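Local atomic coordinates of pseudouridine synthase (Pyrococcus abyssi, PDB entry 2AUS), a protein that probably isomerises uridine to pseudouridine in RNA as a Cbf5 enzyme of the TruB family. Residues 49-54 with 64-69. Residues are numbered along the deposited sequence; the frame is centred on the assembly and turned at random.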
loop_
_atom_site.group_PDB
_atom_site.type_symbol
_atom_site.label_atom_id
_atom_site.label_comp_id
_atom_site.label_asym_id
_atom_site.label_seq_id
_atom_site.Cartn_x
_atom_site.Cartn_y
_atom_site.Cartn_z
ATOM N N ILE A 49 13.951 8.698 17.022
ATOM C CA ILE A 49 13.431 9.404 15.858
ATOM C C ILE A 49 12.039 9.941 16.126
ATOM O O ILE A 49 11.183 9.229 16.651
ATOM C CB ILE A 49 13.337 8.468 14.629
ATOM C CG1 ILE A 49 14.713 7.890 14.306
ATOM C CG2 ILE A 49 12.787 9.232 13.422
ATOM C CD1 ILE A 49 14.707 6.924 13.122
ATOM N N ASN A 50 11.814 11.206 15.794
ATOM C CA ASN A 50 10.486 11.793 15.954
ATOM C C ASN A 50 9.856 11.592 14.576
ATOM O O ASN A 50 9.885 12.473 13.715
ATOM C CB ASN A 50 10.592 13.270 16.309
ATOM C CG ASN A 50 9.237 13.921 16.501
ATOM O OD1 ASN A 50 8.238 13.249 16.767
ATOM N ND2 ASN A 50 9.199 15.239 16.375
ATOM N N LEU A 51 9.307 10.401 14.372
ATOM C CA LEU A 51 8.728 10.045 13.089
ATOM C C LEU A 51 7.261 10.403 12.892
ATOM O O LEU A 51 6.453 10.296 13.815
ATOM C CB LEU A 51 8.899 8.546 12.863
ATOM C CG LEU A 51 8.601 8.104 11.430
ATOM C CD1 LEU A 51 9.877 8.238 10.582
ATOM C CD2 LEU A 51 8.106 6.673 11.427
ATOM N N ASP A 52 6.930 10.833 11.679
ATOM C CA ASP A 52 5.546 11.155 11.328
ATOM C C ASP A 52 5.061 9.870 10.683
ATOM O O ASP A 52 5.344 9.613 9.512
ATOM C CB ASP A 52 5.470 12.290 10.297
ATOM C CG ASP A 52 4.035 12.775 10.049
ATOM O OD1 ASP A 52 3.076 12.034 10.360
ATOM O OD2 ASP A 52 3.864 13.902 9.537
ATOM N N LYS A 53 4.364 9.049 11.459
ATOM C CA LYS A 53 3.867 7.781 10.951
ATOM C C LYS A 53 2.860 7.991 9.824
ATOM O O LYS A 53 1.969 8.832 9.923
ATOM C CB LYS A 53 3.200 6.986 12.077
ATOM C CG LYS A 53 2.501 5.715 11.610
ATOM C CD LYS A 53 1.636 5.116 12.703
ATOM C CE LYS A 53 0.885 3.888 12.200
ATOM N NZ LYS A 53 0.060 4.211 10.991
ATOM N N PRO A 54 3.002 7.246 8.724
ATOM C CA PRO A 54 2.040 7.422 7.635
ATOM C C PRO A 54 0.838 6.521 7.913
ATOM O O PRO A 54 0.975 5.474 8.550
ATOM C CB PRO A 54 2.828 6.964 6.409
ATOM C CG PRO A 54 3.624 5.820 6.968
ATOM C CD PRO A 54 4.113 6.372 8.312
ATOM N N ALA A 64 9.733 -1.764 11.717
ATOM C CA ALA A 64 10.462 -2.741 10.915
ATOM C C ALA A 64 11.111 -2.022 9.729
ATOM O O ALA A 64 12.259 -2.291 9.390
ATOM C CB ALA A 64 9.511 -3.840 10.416
ATOM N N TRP A 65 10.372 -1.108 9.102
ATOM C CA TRP A 65 10.897 -0.349 7.964
ATOM C C TRP A 65 12.084 0.504 8.389
ATOM O O TRP A 65 13.081 0.612 7.675
ATOM C CB TRP A 65 9.827 0.575 7.371
ATOM C CG TRP A 65 8.761 -0.124 6.587
ATOM C CD1 TRP A 65 8.841 -1.363 6.011
ATOM C CD2 TRP A 65 7.475 0.405 6.225
ATOM N NE1 TRP A 65 7.690 -1.634 5.313
ATOM C CE2 TRP A 65 6.835 -0.569 5.425
ATOM C CE3 TRP A 65 6.805 1.608 6.495
ATOM C CZ2 TRP A 65 5.553 -0.376 4.891
ATOM C CZ3 TRP A 65 5.529 1.801 5.964
ATOM C CH2 TRP A 65 4.918 0.811 5.170
ATOM N N ILE A 66 11.965 1.126 9.555
ATOM C CA ILE A 66 13.030 1.974 10.060
ATOM C C ILE A 66 14.309 1.156 10.293
ATOM O O ILE A 66 15.408 1.613 9.980
ATOM C CB ILE A 66 12.568 2.694 11.351
ATOM C CG1 ILE A 66 11.636 3.850 10.968
ATOM C CG2 ILE A 66 13.760 3.182 12.153
ATOM C CD1 ILE A 66 10.969 4.519 12.139
ATOM N N LYS A 67 14.163 -0.059 10.814
ATOM C CA LYS A 67 15.322 -0.913 11.058
ATOM C C LYS A 67 16.000 -1.273 9.737
ATOM O O LYS A 67 17.232 -1.334 9.658
ATOM C CB LYS A 67 14.914 -2.192 11.800
ATOM C CG LYS A 67 14.274 -1.931 13.160
ATOM C CD LYS A 67 14.376 -3.133 14.092
ATOM C CE LYS A 67 13.604 -4.330 13.571
ATOM N NZ LYS A 67 13.761 -5.516 14.467
ATOM N N ARG A 68 15.198 -1.491 8.698
ATOM C CA ARG A 68 15.736 -1.834 7.392
ATOM C C ARG A 68 16.439 -0.641 6.767
ATOM O O ARG A 68 17.546 -0.768 6.266
ATOM C CB ARG A 68 14.625 -2.327 6.457
ATOM C CG ARG A 68 13.887 -3.536 6.994
ATOM C CD ARG A 68 13.100 -4.265 5.918
ATOM N NE ARG A 68 12.384 -5.402 6.497
ATOM C CZ ARG A 68 11.168 -5.330 7.034
ATOM N NH1 ARG A 68 10.513 -4.176 7.059
ATOM N NH2 ARG A 68 10.610 -6.410 7.568
ATOM N N ILE A 69 15.796 0.518 6.812
ATOM C CA ILE A 69 16.365 1.730 6.239
ATOM C C ILE A 69 17.686 2.121 6.888
ATOM O O ILE A 69 18.662 2.419 6.201
ATOM C CB ILE A 69 15.399 2.922 6.385
ATOM C CG1 ILE A 69 14.083 2.611 5.672
ATOM C CG2 ILE A 69 16.056 4.192 5.827
ATOM C CD1 ILE A 69 12.982 3.624 5.952
#
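Ile66, on the inner side of helix 59-69, presents its two branches to two residues of strand 47-53, Ile49 and Leu51. The longer branch meets Leu51 tip to tip: Ile66 CD1 lies 3.7 Å from Leu51 CD2 and 4.2 Å from Leu51 CD1, so one methyl faces the leucine fork. Leu51 brings that fork forward by holding CG opposite its backbone N (chi1 -168°). The other branch goes to Ile49, where Ile66 CG2 approaches Ile49 CD1 at 4.0 Å and the two side chains run past each other in opposite directions. Ile49 has CG1 trans to its carbonyl carbon and the chain then extended to CD1 (chi2 179°), which carries the terminal methyl out to the helix. The backbones stay well apart, with the CA atoms of Ile49 and Ile66 separated by 9.4 Å, and the meeting is wholly apolar and buried. Leu217 of helix 217-228 and Val91 of strand 88-93 also touch Ile66. Between Ile49 and Leu51, Asn50 ND2 hydrogen-bonds to Thr213 OG1 and the carbonyl oxygen of Lys209. At the end of the strand, Lys53 NZ donates a hydrogen bond to Pro54 O at 2.9 Å and also reaches the carbonyl oxygens of Pro57, Pro83 and Val85. Alternate strand residues facing a helix laid against the sheet are characteristic of alpha/beta packing, here in the pseudouridine synthase fold.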